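Uncharacterized protein (PDB 5EUR) is of unknown function but carries a DUF6971 domain and packs against another copy of itself. Local coordinates at residues Leu54-Ala59 with Glu86-Glu91; Ile10-Asp15 with Ala60-Gly65; Ile3-Leu8 with Met47-Arg52. All coordinates share one frame; numbering follows the deposited sequence.

Along the chain the segments run 3-8, 10-15, 47-52, 54-59, 60-65 and 86-91, so contact 2 interleaves with both of the others, while contact 3 closes before contact 1 opens. Helix 47-59 ties them together: its N-terminal half makes contact 3, its C-terminal half contact 1, and the loop that follows contact 2. Centres of contacts 1 and 2 lie about 9 Å apart, of 1 and 3 about 14 Å, of 2 and 3 about 17 Å. Bonds Asp56 OD2-Leu8 N and Arg89 NH1-Leu62 O join contact 1 to both. The helix and its loop are thus met by the N-terminal segment, strand 10-12 and helix 79-99. Contacts 2 and 3 also reach a second subunit.

Contact 1: Leu54-Ala59 with Glu86-Glu91; sequences LNDIHA and ERRRKE
His58 is gripped from two directions by one turn of helix 79-99. At the ring's edge, NE2 donates to OE1 of Glu86 at 2.6 Å, a short His-carboxylate hydrogen bond. Over one ring face lies Arg89, whose CD sits 3.5 Å from the ring centroid in a CH-pi contact. The Arg89 guanidinium continues across the same ring as an offset stack, its plane only 13° from that of the imidazole. With CG anti to the backbone N (chi1 -177°) and the chain extended to NE, Arg89 reaches across the end of helix 47-59, and NH1 donates to the carbonyl O of His58 at 3.0 Å. That nitrogen also bonds Leu62 O in the following loop. The other oxygen of Glu86, OE2, takes a salt bridge from NZ of Lys90 at 2.8 Å, so both carboxylate oxygens have partners.

Arg88 is turned differently. Its guanidinium lies over the methyl of Ala59, with CB 3.4 Å from CZ and near the centre of the group, while NH1 meets OD1 of Asp56 at 3.3 Å almost within the guanidinium plane, a longish salt bridge. OD2 of Asp56 accepts from the backbone N of Leu8. The CA atoms of Ala59 and Arg89 are 4.1 Å apart, and CA of Arg89 makes a CA-H...O contact to O of Ala59. The short segments run near parallel, their axes 8.1 Å apart at closest approach and inclined at 26°: a close helix-helix packing in which an arginine from the neighbouring helix takes up a carbonyl at a helix C-terminus.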
loop_
_atom_site.group_PDB
_atom_site.type_symbol
_atom_site.label_atom_id
_atom_site.label_comp_id
_atom_site.label_asym_id
_atom_site.label_seq_id
_atom_site.Cartn_x
_atom_site.Cartn_y
_atom_site.Cartn_z
ATOM N N LEU A 54 -13.944 -8.096 -0.164
ATOM C CA LEU A 54 -13.822 -9.288 0.675
ATOM C C LEU A 54 -14.187 -10.556 -0.087
ATOM O O LEU A 54 -13.654 -11.625 0.215
ATOM C CB LEU A 54 -14.650 -9.125 1.948
ATOM C CG LEU A 54 -13.991 -8.127 2.923
ATOM C CD1 LEU A 54 -14.884 -7.826 4.113
ATOM C CD2 LEU A 54 -12.640 -8.672 3.404
ATOM N N ASN A 55 -15.075 -10.465 -1.074
ATOM C CA ASN A 55 -15.288 -11.630 -1.926
ATOM C C ASN A 55 -14.014 -11.985 -2.687
ATOM O O ASN A 55 -13.682 -13.164 -2.827
ATOM C CB ASN A 55 -16.462 -11.394 -2.876
ATOM C CG ASN A 55 -17.812 -11.665 -2.218
ATOM O OD1 ASN A 55 -17.944 -12.557 -1.368
ATOM N ND2 ASN A 55 -18.825 -10.924 -2.632
ATOM N N ASP A 56 -13.260 -10.986 -3.156
ATOM C CA ASP A 56 -12.000 -11.308 -3.829
ATOM C C ASP A 56 -10.945 -11.839 -2.859
ATOM O O ASP A 56 -10.128 -12.708 -3.225
ATOM C CB ASP A 56 -11.493 -10.073 -4.572
ATOM C CG ASP A 56 -12.369 -9.731 -5.757
ATOM O OD1 ASP A 56 -13.153 -10.616 -6.206
ATOM O OD2 ASP A 56 -12.292 -8.586 -6.224
ATOM N N ILE A 57 -10.939 -11.325 -1.625
ATOM C CA ILE A 57 -10.044 -11.848 -0.597
ATOM C C ILE A 57 -10.356 -13.318 -0.329
ATOM O O ILE A 57 -9.460 -14.168 -0.311
ATOM C CB ILE A 57 -10.160 -10.995 0.682
ATOM C CG1 ILE A 57 -9.654 -9.572 0.424
ATOM C CG2 ILE A 57 -9.441 -11.649 1.853
ATOM C CD1 ILE A 57 -8.238 -9.515 -0.147
ATOM N N HIS A 58 -11.641 -13.635 -0.148
ATOM C CA HIS A 58 -12.072 -15.009 0.096
ATOM C C HIS A 58 -11.726 -15.906 -1.084
ATOM O O HIS A 58 -11.198 -17.012 -0.903
ATOM C CB HIS A 58 -13.581 -15.012 0.353
ATOM C CG HIS A 58 -14.135 -16.338 0.785
ATOM N ND1 HIS A 58 -13.919 -16.864 2.041
ATOM C CD2 HIS A 58 -14.943 -17.212 0.138
ATOM C CE1 HIS A 58 -14.562 -18.019 2.146
ATOM N NE2 HIS A 58 -15.177 -18.259 1.002
ATOM N N ALA A 59 -11.992 -15.426 -2.297
ATOM C CA ALA A 59 -11.732 -16.211 -3.502
ATOM C C ALA A 59 -10.257 -16.546 -3.660
ATOM O O ALA A 59 -9.916 -17.576 -4.261
ATOM C CB ALA A 59 -12.224 -15.456 -4.732
ATOM N N GLU A 86 -16.857 -18.457 -3.004
ATOM C CA GLU A 86 -16.501 -19.751 -2.426
ATOM C C GLU A 86 -16.094 -20.754 -3.505
ATOM O O GLU A 86 -15.144 -21.519 -3.320
ATOM C CB GLU A 86 -17.667 -20.288 -1.591
ATOM C CG GLU A 86 -17.431 -21.681 -1.016
ATOM C CD GLU A 86 -16.400 -21.734 0.110
ATOM O OE1 GLU A 86 -16.095 -20.684 0.715
ATOM O OE2 GLU A 86 -15.890 -22.844 0.401
ATOM N N ARG A 87 -16.790 -20.760 -4.643
ATOM C CA ARG A 87 -16.390 -21.630 -5.748
ATOM C C ARG A 87 -14.974 -21.316 -6.204
ATOM O O ARG A 87 -14.152 -22.224 -6.406
ATOM C CB ARG A 87 -17.362 -21.470 -6.914
ATOM C CG ARG A 87 -18.665 -22.203 -6.711
ATOM C CD ARG A 87 -19.669 -21.862 -7.794
ATOM N NE ARG A 87 -19.256 -22.323 -9.118
ATOM C CZ ARG A 87 -19.580 -23.506 -9.638
ATOM N NH1 ARG A 87 -20.313 -24.362 -8.944
ATOM N NH2 ARG A 87 -19.169 -23.835 -10.855
ATOM N N ARG A 88 -14.671 -20.019 -6.362
ATOM C CA ARG A 88 -13.318 -19.620 -6.749
ATOM C C ARG A 88 -12.295 -20.041 -5.692
ATOM O O ARG A 88 -11.199 -20.504 -6.030
ATOM C CB ARG A 88 -13.304 -18.105 -6.986
ATOM C CG ARG A 88 -14.213 -17.681 -8.156
ATOM C CD ARG A 88 -14.308 -16.164 -8.375
ATOM N NE ARG A 88 -13.038 -15.450 -8.353
ATOM C CZ ARG A 88 -12.872 -14.244 -7.815
ATOM N NH1 ARG A 88 -13.895 -13.614 -7.243
ATOM N NH2 ARG A 88 -11.680 -13.669 -7.847
ATOM N N ARG A 89 -12.661 -19.927 -4.408
ATOM C CA ARG A 89 -11.775 -20.328 -3.321
ATOM C C ARG A 89 -11.474 -21.818 -3.374
ATOM O O ARG A 89 -10.322 -22.227 -3.203
ATOM C CB ARG A 89 -12.398 -19.963 -1.973
ATOM C CG ARG A 89 -11.534 -20.272 -0.759
ATOM C CD ARG A 89 -12.308 -19.957 0.516
ATOM N NE ARG A 89 -11.565 -20.222 1.748
ATOM C CZ ARG A 89 -10.740 -19.353 2.336
ATOM N NH1 ARG A 89 -10.534 -18.148 1.801
ATOM N NH2 ARG A 89 -10.121 -19.690 3.464
ATOM N N LYS A 90 -12.496 -22.648 -3.605
ATOM C CA LYS A 90 -12.255 -24.086 -3.690
ATOM C C LYS A 90 -11.353 -24.412 -4.872
ATOM O O LYS A 90 -10.491 -25.301 -4.780
ATOM C CB LYS A 90 -13.583 -24.840 -3.794
ATOM C CG LYS A 90 -14.364 -24.915 -2.484
ATOM C CD LYS A 90 -15.662 -25.695 -2.660
ATOM C CE LYS A 90 -16.274 -26.068 -1.322
ATOM N NZ LYS A 90 -17.160 -25.002 -0.776
ATOM N N GLU A 91 -11.514 -23.691 -5.986
ATOM C CA GLU A 91 -10.599 -23.889 -7.108
ATOM C C GLU A 91 -9.171 -23.509 -6.724
ATOM O O GLU A 91 -8.211 -24.204 -7.090
ATOM C CB GLU A 91 -11.061 -23.081 -8.318
ATOM C CG GLU A 91 -12.382 -23.536 -8.916
ATOM C CD GLU A 91 -12.929 -22.548 -9.932
ATOM O OE1 GLU A 91 -12.257 -21.529 -10.202
ATOM O OE2 GLU A 91 -14.035 -22.790 -10.461
#

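Contact 2: Ile10-Asp15 with Ala60-Gly65; sequences IALSAD and AGLDAG
Ile10 and Ala60 form the tight part of this contact, with CG2 of Ile10 3.7 Å from CB of Ala60. CB of the isoleucine lies equally near, so the alanine methyl rests against the branch point itself. With CG1 beside the backbone N (chi1 -54°), CG2 is left anti to that nitrogen, where it also meets CD1 of Leu62 at 4.2 Å. Ile57 and Phe31 complete the apolar patch round this pair.

Helix 47-59 ends here in a Schellman motif: Gly61 has a positive phi of 92°, with two bonds back into the last turn. The residues that leave the helix, Ala60 to Leu62, are the ones that meet the strand.

Around Leu12 the packing is looser. Its CD1 lies 4.1 Å from CD2 of Leu62, and its CD2 stands 4.2 Å from the carbonyl O of Gly61. Between the backbones, on the solvent side of the contact, a water takes the place of a direct bond, accepting from N of Leu12 at 2.9 Å and donating to O of Ala60 at 2.7 Å. Strand 10-12 is an outermost strand of the chain's antiparallel sheet, and Ala11 pairs with Leu20 on the sheet side. Farther along, Asp15 makes a salt bridge to Arg126 of the second subunit, whose Phe127 packs on Ala11.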
loop_
_atom_site.group_PDB
_atom_site.type_symbol
_atom_site.label_atom_id
_atom_site.label_comp_id
_atom_site.label_asym_id
_atom_site.label_seq_id
_atom_site.Cartn_x
_atom_site.Cartn_y
_atom_site.Cartn_z
ATOM N N ILE A 10 -5.245 -11.745 -7.297
ATOM C CA ILE A 10 -4.460 -12.206 -6.155
ATOM C C ILE A 10 -4.181 -13.696 -6.297
ATOM O O ILE A 10 -5.113 -14.503 -6.408
ATOM C CB ILE A 10 -5.173 -11.959 -4.812
ATOM C CG1 ILE A 10 -5.580 -10.499 -4.632
ATOM C CG2 ILE A 10 -4.276 -12.376 -3.668
ATOM C CD1 ILE A 10 -6.584 -10.341 -3.482
ATOM N N ALA A 11 -2.910 -14.064 -6.215
ATOM C CA ALA A 11 -2.513 -15.463 -6.145
ATOM C C ALA A 11 -1.661 -15.662 -4.908
ATOM O O ALA A 11 -0.727 -14.892 -4.670
ATOM C CB ALA A 11 -1.744 -15.889 -7.395
ATOM N N LEU A 12 -1.976 -16.693 -4.133
ATOM C CA LEU A 12 -1.211 -17.031 -2.944
ATOM C C LEU A 12 -0.110 -18.016 -3.319
ATOM O O LEU A 12 -0.344 -18.967 -4.071
ATOM C CB LEU A 12 -2.150 -17.622 -1.886
ATOM C CG LEU A 12 -1.678 -17.966 -0.475
ATOM C CD1 LEU A 12 -1.071 -16.754 0.198
ATOM C CD2 LEU A 12 -2.857 -18.458 0.348
ATOM N N SER A 13 1.094 -17.772 -2.815
ATOM C CA SER A 13 2.236 -18.621 -3.118
ATOM C C SER A 13 2.046 -20.011 -2.514
ATOM O O SER A 13 1.282 -20.208 -1.568
ATOM C CB SER A 13 3.530 -17.998 -2.584
ATOM O OG SER A 13 3.607 -18.060 -1.162
ATOM N N ALA A 14 2.784 -20.983 -3.060
ATOM C CA ALA A 14 2.656 -22.355 -2.577
ATOM C C ALA A 14 3.014 -22.460 -1.098
ATOM O O ALA A 14 2.327 -23.148 -0.335
ATOM C CB ALA A 14 3.532 -23.284 -3.416
ATOM N N ASP A 15 4.068 -21.769 -0.666
ATOM C CA ASP A 15 4.408 -21.792 0.752
ATOM C C ASP A 15 3.596 -20.801 1.571
ATOM O O ASP A 15 3.812 -20.702 2.783
ATOM C CB ASP A 15 5.913 -21.559 0.953
ATOM C CG ASP A 15 6.384 -20.191 0.484
ATOM O OD1 ASP A 15 5.554 -19.282 0.266
ATOM O OD2 ASP A 15 7.611 -20.025 0.336
ATOM N N ALA A 60 -9.367 -15.680 -3.164
ATOM C CA ALA A 60 -7.939 -15.927 -3.285
ATOM C C ALA A 60 -7.401 -16.907 -2.250
ATOM O O ALA A 60 -6.210 -17.233 -2.290
ATOM C CB ALA A 60 -7.181 -14.599 -3.188
ATOM N N GLY A 61 -8.225 -17.373 -1.320
ATOM C CA GLY A 61 -7.740 -18.246 -0.275
ATOM C C GLY A 61 -7.301 -17.548 0.989
ATOM O O GLY A 61 -6.747 -18.203 1.882
ATOM N N LEU A 62 -7.541 -16.247 1.096
ATOM C CA LEU A 62 -7.184 -15.469 2.269
ATOM C C LEU A 62 -8.374 -15.382 3.221
ATOM O O LEU A 62 -9.498 -15.760 2.887
ATOM C CB LEU A 62 -6.717 -14.077 1.851
ATOM C CG LEU A 62 -5.516 -14.087 0.906
ATOM C CD1 LEU A 62 -5.225 -12.674 0.367
ATOM C CD2 LEU A 62 -4.308 -14.647 1.615
ATOM N N ASP A 63 -8.122 -14.864 4.429
ATOM C CA ASP A 63 -9.151 -14.850 5.469
ATOM C C ASP A 63 -9.964 -13.565 5.375
ATOM O O ASP A 63 -9.541 -12.514 5.865
ATOM C CB ASP A 63 -8.520 -14.997 6.845
ATOM C CG ASP A 63 -9.543 -15.219 7.933
ATOM O OD1 ASP A 63 -10.762 -15.048 7.672
ATOM O OD2 ASP A 63 -9.116 -15.571 9.054
ATOM N N ALA A 64 -11.166 -13.664 4.798
ATOM C CA ALA A 64 -12.040 -12.506 4.670
ATOM C C ALA A 64 -12.773 -12.185 5.963
ATOM O O ALA A 64 -13.492 -11.178 6.021
ATOM C CB ALA A 64 -13.043 -12.712 3.529
ATOM N N GLY A 65 -12.587 -12.990 7.003
ATOM C CA GLY A 65 -13.227 -12.727 8.271
ATOM C C GLY A 65 -12.434 -11.896 9.253
ATOM O O GLY A 65 -12.914 -11.644 10.363
HETATM O O HOH W 1 -4.625 -17.928 -4.322
#

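Contact 3: Ile3-Leu8 with Met47-Arg52; sequences ISYRKL and MANSNR
Asn49 and Arg52, almost one turn apart on the first part of helix 47-59, clasp the extended N-terminal segment Ile3-Leu8 by its main chain. The evidence is two side-chain-to-carbonyl bonds of unequal quality. From Asn49, ND2 reaches O of Ile3 at 2.8 Å, but the N-H...O angle of 124° makes this bond weak. The same nitrogen has a further partner in Ser2 OG. From Arg52, NH2 donates to O of Tyr5 at 3.0 Å with a straighter angle of 150°, the donor lying in the carbonyl plane. The arginine chain bends at chi3 (53°), which carries NE round near the segment before the guanidinium edge faces that carbonyl.

Between the two bonds sits Ser4, whose CA approaches OD1 of Asn49 to 3.5 Å, with its CB at 3.7 Å from the same oxygen. OD1 also comes near the edge of the Tyr5 ring, 4.1 Å from CD2. Three polar atoms, Asn49 OD1, Tyr5 N and Arg52 NE, are covered by the contact and find no hydrogen-bond partner in the model, which may carry a desolvation cost.

Tyr5 packs on Met39 and Ser42 of helix 28-43, which Asn49 of helix 47-59 also meets at Thr43. Tyr5 OH bonds Thr38 OG1 of the second subunit and Ile3 N bonds Asn41 OD1 of that subunit, so the segment lies among helix 47-59, helix 28-43 and the second subunit before it leads into strand 10-12.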
loop_
_atom_site.group_PDB
_atom_site.type_symbol
_atom_site.label_atom_id
_atom_site.label_comp_id
_atom_site.label_asym_id
_atom_site.label_seq_id
_atom_site.Cartn_x
_atom_site.Cartn_y
_atom_site.Cartn_z
ATOM N N ILE A 3 -14.945 4.716 -4.567
ATOM C CA ILE A 3 -14.842 4.127 -5.893
ATOM C C ILE A 3 -14.425 2.673 -5.733
ATOM O O ILE A 3 -13.701 2.309 -4.796
ATOM C CB ILE A 3 -13.873 4.908 -6.802
ATOM C CG1 ILE A 3 -12.451 4.913 -6.241
ATOM C CG2 ILE A 3 -14.369 6.346 -7.025
ATOM C CD1 ILE A 3 -11.421 5.422 -7.247
ATOM N N SER A 4 -14.940 1.822 -6.617
ATOM C CA SER A 4 -14.667 0.403 -6.492
ATOM C C SER A 4 -13.315 0.041 -7.103
ATOM O O SER A 4 -12.748 0.757 -7.938
ATOM C CB SER A 4 -15.785 -0.423 -7.133
ATOM O OG SER A 4 -16.095 0.064 -8.416
ATOM N N TYR A 5 -12.811 -1.106 -6.672
ATOM C CA TYR A 5 -11.640 -1.727 -7.262
ATOM C C TYR A 5 -12.079 -2.688 -8.350
ATOM O O TYR A 5 -13.185 -3.233 -8.313
ATOM C CB TYR A 5 -10.847 -2.501 -6.199
ATOM C CG TYR A 5 -10.340 -1.624 -5.089
ATOM C CD1 TYR A 5 -9.029 -1.152 -5.102
ATOM C CD2 TYR A 5 -11.164 -1.254 -4.028
ATOM C CE1 TYR A 5 -8.564 -0.334 -4.108
ATOM C CE2 TYR A 5 -10.704 -0.433 -3.034
ATOM C CZ TYR A 5 -9.407 0.020 -3.073
ATOM O OH TYR A 5 -8.933 0.835 -2.085
ATOM N N ARG A 6 -11.208 -2.890 -9.328
ATOM C CA ARG A 6 -11.449 -3.971 -10.262
ATOM C C ARG A 6 -11.304 -5.303 -9.518
ATOM O O ARG A 6 -10.851 -5.356 -8.371
ATOM C CB ARG A 6 -10.489 -3.845 -11.446
ATOM C CG ARG A 6 -10.775 -2.554 -12.220
ATOM C CD ARG A 6 -10.001 -2.361 -13.513
ATOM N NE ARG A 6 -10.365 -1.060 -14.079
ATOM C CZ ARG A 6 -11.385 -0.834 -14.898
ATOM N NH1 ARG A 6 -12.145 -1.836 -15.329
ATOM N NH2 ARG A 6 -11.619 0.403 -15.313
ATOM N N LYS A 7 -11.752 -6.383 -10.152
ATOM C CA LYS A 7 -11.566 -7.711 -9.584
ATOM C C LYS A 7 -10.111 -7.923 -9.198
ATOM O O LYS A 7 -9.213 -7.772 -10.034
ATOM C CB LYS A 7 -12.006 -8.776 -10.594
ATOM C CG LYS A 7 -11.725 -10.195 -10.130
ATOM C CD LYS A 7 -10.450 -10.698 -10.811
ATOM C CE LYS A 7 -9.977 -12.027 -10.268
ATOM N NZ LYS A 7 -8.673 -12.401 -10.864
ATOM N N LEU A 8 -9.876 -8.264 -7.933
ATOM C CA LEU A 8 -8.511 -8.294 -7.428
ATOM C C LEU A 8 -7.792 -9.522 -7.958
ATOM O O LEU A 8 -8.253 -10.653 -7.776
ATOM C CB LEU A 8 -8.490 -8.281 -5.902
ATOM C CG LEU A 8 -9.170 -7.097 -5.204
ATOM C CD1 LEU A 8 -9.035 -7.258 -3.695
ATOM C CD2 LEU A 8 -8.575 -5.763 -5.663
ATOM N N MET A 47 -20.711 -0.387 1.866
ATOM C CA MET A 47 -20.759 -1.827 2.117
ATOM C C MET A 47 -20.732 -2.640 0.830
ATOM O O MET A 47 -20.217 -3.762 0.817
ATOM C CB MET A 47 -22.021 -2.124 2.936
ATOM C CG MET A 47 -22.296 -3.575 3.243
ATOM S SD MET A 47 -23.844 -3.687 4.180
ATOM C CE MET A 47 -25.008 -3.079 2.974
ATOM N N ALA A 48 -21.285 -2.107 -0.262
ATOM C CA ALA A 48 -21.215 -2.817 -1.535
ATOM C C ALA A 48 -19.767 -2.976 -1.988
ATOM O O ALA A 48 -19.352 -4.057 -2.438
ATOM C CB ALA A 48 -22.040 -2.080 -2.589
ATOM N N ASN A 49 -18.975 -1.912 -1.845
ATOM C CA ASN A 49 -17.576 -1.969 -2.251
ATOM C C ASN A 49 -16.784 -2.893 -1.339
ATOM O O ASN A 49 -15.979 -3.711 -1.814
ATOM C CB ASN A 49 -16.961 -0.562 -2.251
ATOM C CG ASN A 49 -15.643 -0.499 -3.002
ATOM O OD1 ASN A 49 -15.213 -1.475 -3.617
ATOM N ND2 ASN A 49 -14.988 0.663 -2.958
ATOM N N SER A 50 -16.986 -2.772 -0.023
ATOM C CA SER A 50 -16.223 -3.637 0.876
ATOM C C SER A 50 -16.621 -5.098 0.688
ATOM O O SER A 50 -15.774 -5.993 0.802
ATOM C CB SER A 50 -16.370 -3.194 2.338
ATOM O OG SER A 50 -17.711 -3.163 2.806
ATOM N N ASN A 51 -17.887 -5.357 0.360
ATOM C CA ASN A 51 -18.282 -6.729 0.063
ATOM C C ASN A 51 -17.548 -7.260 -1.154
ATOM O O ASN A 51 -17.105 -8.414 -1.147
ATOM C CB ASN A 51 -19.792 -6.826 -0.152
ATOM C CG ASN A 51 -20.570 -6.776 1.139
ATOM O OD1 ASN A 51 -20.030 -6.992 2.223
ATOM N ND2 ASN A 51 -21.863 -6.485 1.030
ATOM N N ARG A 52 -17.415 -6.438 -2.213
ATOM C CA ARG A 52 -16.643 -6.861 -3.383
ATOM C C ARG A 52 -15.205 -7.211 -3.008
ATOM O O ARG A 52 -14.675 -8.271 -3.388
ATOM C CB ARG A 52 -16.645 -5.761 -4.451
ATOM C CG ARG A 52 -17.911 -5.648 -5.288
ATOM C CD ARG A 52 -17.784 -4.487 -6.302
ATOM N NE ARG A 52 -16.566 -4.593 -7.111
ATOM C CZ ARG A 52 -16.493 -5.168 -8.310
ATOM N NH1 ARG A 52 -17.575 -5.690 -8.870
ATOM N NH2 ARG A 52 -15.334 -5.215 -8.957
#